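Local atomic coordinates of fiber protein 2 (Fowl adenovirus 1, PDB entry 2VTW), a protein that forms, as a homotrimer, spikes at the vertices of the viral capsid, its C-terminal head domain probably attaching the virion to a host-cell receptor. Residues Met57-Ala69 and Ala174-Thr186. Sequence-based numbering, arbitrary orientation.
Sequences MGTRPTGAVNENA and ASAGLFNPTVNGT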
loop_
_atom_site.group_PDB
_atom_site.type_symbol
_atom_site.label_atom_id
_atom_site.label_comp_id
_atom_site.label_asym_id
_atom_site.label_seq_id
_atom_site.Cartn_x
_atom_site.Cartn_y
_atom_site.Cartn_z
ATOM N N MET A 57 22.442 20.235 2.669
ATOM C CA MET A 57 21.860 19.921 1.358
ATOM C C MET A 57 22.535 20.685 0.209
ATOM O O MET A 57 22.369 20.327 -0.961
ATOM C CB MET A 57 20.325 20.157 1.368
ATOM C CG MET A 57 19.882 21.607 1.310
ATOM S SD MET A 57 18.114 21.900 1.574
ATOM C CE MET A 57 17.465 21.740 -0.091
ATOM N N GLY A 58 23.282 21.741 0.544
ATOM C CA GLY A 58 23.988 22.537 -0.446
ATOM C C GLY A 58 23.269 23.801 -0.852
ATOM O O GLY A 58 22.300 24.201 -0.225
ATOM N N THR A 59 23.751 24.403 -1.937
ATOM C CA THR A 59 23.396 25.763 -2.338
ATOM C C THR A 59 22.000 25.857 -2.927
ATOM O O THR A 59 21.664 25.159 -3.892
ATOM C CB THR A 59 24.440 26.345 -3.385
ATOM O OG1 THR A 59 25.716 26.527 -2.745
ATOM C CG2 THR A 59 23.980 27.695 -3.982
ATOM N N ARG A 60 21.188 26.739 -2.356
ATOM C CA ARG A 60 19.865 26.986 -2.898
ATOM C C ARG A 60 19.879 28.307 -3.645
ATOM O O ARG A 60 19.812 29.374 -3.031
ATOM C CB ARG A 60 18.798 26.940 -1.795
ATOM C CG ARG A 60 18.578 25.510 -1.276
ATOM C CD ARG A 60 17.651 25.467 -0.103
ATOM N NE ARG A 60 18.285 25.916 1.129
ATOM C CZ ARG A 60 17.630 26.178 2.257
ATOM N NH1 ARG A 60 16.312 26.020 2.317
ATOM N NH2 ARG A 60 18.294 26.601 3.328
ATOM N N PRO A 61 20.015 28.240 -4.981
ATOM C CA PRO A 61 19.852 29.454 -5.776
ATOM C C PRO A 61 18.624 30.256 -5.368
ATOM O O PRO A 61 17.554 29.684 -5.144
ATOM C CB PRO A 61 19.664 28.933 -7.215
ATOM C CG PRO A 61 19.811 27.452 -7.158
ATOM C CD PRO A 61 20.360 27.079 -5.823
ATOM N N THR A 62 18.791 31.571 -5.294
ATOM C CA THR A 62 17.671 32.487 -5.141
ATOM C C THR A 62 16.931 32.583 -6.476
ATOM O O THR A 62 17.376 32.017 -7.487
ATOM C CB THR A 62 18.145 33.909 -4.716
ATOM O OG1 THR A 62 18.808 34.552 -5.822
ATOM C CG2 THR A 62 19.091 33.838 -3.505
ATOM N N GLY A 63 15.817 33.318 -6.473
ATOM C CA GLY A 63 14.950 33.449 -7.640
ATOM C C GLY A 63 13.633 32.746 -7.357
ATOM O O GLY A 63 13.620 31.651 -6.781
ATOM N N ALA A 64 12.525 33.374 -7.755
ATOM C CA ALA A 64 11.191 32.824 -7.521
ATOM C C ALA A 64 11.080 31.386 -8.033
ATOM O O ALA A 64 10.721 30.483 -7.284
ATOM C CB ALA A 64 10.129 33.702 -8.174
ATOM N N VAL A 65 11.418 31.172 -9.301
ATOM C CA VAL A 65 11.298 29.838 -9.911
ATOM C C VAL A 65 12.085 28.751 -9.156
ATOM O O VAL A 65 11.647 27.603 -9.116
ATOM C CB VAL A 65 11.689 29.837 -11.430
ATOM C CG1 VAL A 65 13.217 29.970 -11.620
ATOM C CG2 VAL A 65 11.143 28.574 -12.126
ATOM N N ASN A 66 13.214 29.110 -8.543
ATOM C CA ASN A 66 14.033 28.140 -7.804
ATOM C C ASN A 66 13.590 27.887 -6.359
ATOM O O ASN A 66 13.643 26.747 -5.879
ATOM C CB ASN A 66 15.492 28.587 -7.791
ATOM C CG ASN A 66 16.111 28.554 -9.157
ATOM O OD1 ASN A 66 16.421 27.482 -9.687
ATOM N ND2 ASN A 66 16.289 29.731 -9.749
ATOM N N GLU A 67 13.183 28.960 -5.679
ATOM C CA GLU A 67 12.786 28.915 -4.265
ATOM C C GLU A 67 11.390 28.333 -4.051
ATOM O O GLU A 67 11.092 27.816 -2.979
ATOM C CB GLU A 67 12.798 30.326 -3.662
ATOM C CG GLU A 67 14.148 31.026 -3.644
ATOM C CD GLU A 67 14.027 32.541 -3.405
ATOM O OE1 GLU A 67 13.022 32.991 -2.794
ATOM O OE2 GLU A 67 14.937 33.284 -3.844
ATOM N N ASN A 68 10.539 28.445 -5.064
ATOM C CA ASN A 68 9.141 28.025 -4.971
ATOM C C ASN A 68 8.862 26.605 -5.486
ATOM O O ASN A 68 7.698 26.226 -5.634
ATOM C CB ASN A 68 8.245 29.005 -5.745
ATOM C CG ASN A 68 8.228 30.405 -5.134
ATOM O OD1 ASN A 68 8.775 30.637 -4.049
ATOM N ND2 ASN A 68 7.594 31.352 -5.842
ATOM N N ALA A 69 9.920 25.842 -5.768
ATOM C CA ALA A 69 9.788 24.458 -6.222
ATOM C C ALA A 69 9.246 23.633 -5.048
ATOM O O ALA A 69 9.741 23.765 -3.932
ATOM C CB ALA A 69 11.134 23.916 -6.701
ATOM N N ALA A 174 3.168 19.982 -0.163
ATOM C CA ALA A 174 1.968 20.848 -0.223
ATOM C C ALA A 174 2.348 22.332 -0.237
ATOM O O ALA A 174 1.651 23.140 -0.874
ATOM C CB ALA A 174 1.015 20.547 0.936
ATOM N N SER A 175 3.455 22.660 0.448
ATOM C CA SER A 175 3.953 24.040 0.616
ATOM C C SER A 175 5.403 24.194 0.203
ATOM O O SER A 175 6.225 23.299 0.426
ATOM C CB SER A 175 3.862 24.478 2.089
ATOM O OG SER A 175 2.511 24.569 2.497
ATOM N N ALA A 176 5.716 25.366 -0.343
ATOM C CA ALA A 176 7.096 25.736 -0.690
ATOM C C ALA A 176 7.925 25.988 0.580
ATOM O O ALA A 176 7.397 26.419 1.607
ATOM C CB ALA A 176 7.099 26.963 -1.631
ATOM N N GLY A 177 9.213 25.672 0.536
ATOM C CA GLY A 177 10.082 26.008 1.656
ATOM C C GLY A 177 11.433 25.312 1.700
ATOM O O GLY A 177 12.433 25.914 2.119
ATOM N N LEU A 178 11.460 24.043 1.293
ATOM C CA LEU A 178 12.685 23.251 1.302
ATOM C C LEU A 178 13.801 23.891 0.468
ATOM O O LEU A 178 14.968 23.695 0.775
ATOM C CB LEU A 178 12.402 21.829 0.792
ATOM C CG LEU A 178 13.520 20.773 0.852
ATOM C CD1 LEU A 178 14.095 20.596 2.251
ATOM C CD2 LEU A 178 13.020 19.430 0.307
ATOM N N PHE A 179 13.425 24.643 -0.566
ATOM C CA PHE A 179 14.376 25.207 -1.535
ATOM C C PHE A 179 14.492 26.738 -1.481
ATOM O O PHE A 179 15.125 27.348 -2.337
ATOM C CB PHE A 179 13.998 24.708 -2.941
ATOM C CG PHE A 179 13.936 23.208 -3.016
ATOM C CD1 PHE A 179 15.092 22.456 -2.809
ATOM C CD2 PHE A 179 12.725 22.549 -3.205
ATOM C CE1 PHE A 179 15.053 21.093 -2.828
ATOM C CE2 PHE A 179 12.677 21.176 -3.229
ATOM C CZ PHE A 179 13.839 20.442 -3.033
ATOM N N ASN A 180 13.876 27.337 -0.463
ATOM C CA ASN A 180 13.992 28.761 -0.190
ATOM C C ASN A 180 15.123 28.953 0.823
ATOM O O ASN A 180 15.030 28.464 1.952
ATOM C CB ASN A 180 12.663 29.323 0.327
ATOM C CG ASN A 180 12.731 30.807 0.634
ATOM O OD1 ASN A 180 13.600 31.247 1.368
ATOM N ND2 ASN A 180 11.798 31.583 0.078
ATOM N N PRO A 181 16.202 29.671 0.417
ATOM C CA PRO A 181 17.425 29.777 1.245
ATOM C C PRO A 181 17.250 30.510 2.587
ATOM O O PRO A 181 18.125 30.403 3.461
ATOM C CB PRO A 181 18.421 30.521 0.337
ATOM C CG PRO A 181 17.581 31.245 -0.681
ATOM C CD PRO A 181 16.311 30.430 -0.849
ATOM N N THR A 182 16.141 31.220 2.766
ATOM C CA THR A 182 15.881 31.902 4.042
ATOM C C THR A 182 15.195 30.985 5.065
ATOM O O THR A 182 15.160 31.308 6.255
ATOM C CB THR A 182 15.078 33.198 3.833
ATOM O OG1 THR A 182 13.740 32.894 3.421
ATOM C CG2 THR A 182 15.746 34.063 2.760
ATOM N N VAL A 183 14.692 29.830 4.601
ATOM C CA VAL A 183 14.026 28.836 5.462
ATOM C C VAL A 183 14.997 27.753 5.877
ATOM O O VAL A 183 15.691 27.200 5.040
ATOM C CB VAL A 183 12.854 28.166 4.736
ATOM C CG1 VAL A 183 12.293 26.998 5.567
ATOM C CG2 VAL A 183 11.779 29.192 4.426
ATOM N N ASN A 184 15.031 27.435 7.165
ATOM C CA ASN A 184 16.004 26.484 7.690
ATOM C C ASN A 184 15.388 25.399 8.554
ATOM O O ASN A 184 14.289 25.562 9.085
ATOM C CB ASN A 184 17.062 27.246 8.494
ATOM C CG ASN A 184 18.039 27.997 7.594
ATOM O OD1 ASN A 184 18.043 29.234 7.545
ATOM N ND2 ASN A 184 18.868 27.238 6.857
ATOM N N GLY A 185 16.123 24.303 8.710
ATOM C CA GLY A 185 15.681 23.184 9.515
ATOM C C GLY A 185 15.755 21.908 8.712
ATOM O O GLY A 185 16.510 21.821 7.752
ATOM N N THR A 186 14.963 20.917 9.120
ATOM C CA THR A 186 14.973 19.577 8.522
ATOM C C THR A 186 13.549 19.057 8.244
ATOM O O THR A 186 12.579 19.501 8.867
ATOM C CB THR A 186 15.736 18.530 9.410
ATOM O OG1 THR A 186 14.924 18.113 10.513
ATOM C CG2 THR A 186 17.087 19.089 9.917
HETATM O O HOH W 1 20.698 28.482 2.528
HETATM O O HOH W 2 16.849 27.098 -4.524
HETATM O O HOH W 3 10.639 25.466 -1.840
#
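R60 supplies the direct hydrogen bonds between segments 57-69 and 174-186. Its guanidinium meets V183 O end-on through two nitrogens, NH1 at 3.0 Å and NH2 at 3.2 Å, with the oxygen in the guanidinium plane. NH1 also donates to L178 O, less straight (136° at the hydrogen) and from above that carbonyl's plane. The bend at chi3 (-76°) turns the group into the two consecutive type I turns G177-N180 and N180-V183, where P181 CA lies over the centre of one of its faces. Within the second turn, N180 OD1 accepts from T182 N at 2.9 Å, an Asx turn.

Water extends the polar contact. Water 3 donates to E67 O and A69 O and accepts from G177 N and F179 N, so four backbone groups converge on it. E67 CA approaches F179 O in a CA-H...O contact of 3.4 Å, nearly linear at 164°.

F179 carries the contacts of the aromatic ring. The carbonyl A69 O reaches the ring edge in its plane, 3.3 Å from F179 CD2. The apolar neighbours are M57 CE, 3.7 Å from F179 CD1, and A69 CB, 4.1 Å from F179 CD2. Nearby, E67 CG packs on P181 CD; its carboxylate is turned back to the helix start, OE2 accepting from G63 N.

The contact joins the loop carrying helix 64-67, which follows strand 43-53, to the connection between strands 163-173 and 185-197 of the head domain. F29 of strand 28-40 meets the F179 ring edge-to-face, F72 of strand 71-76 touches L178 and F179, and V52 of strand 43-53 lies against M57 and L178.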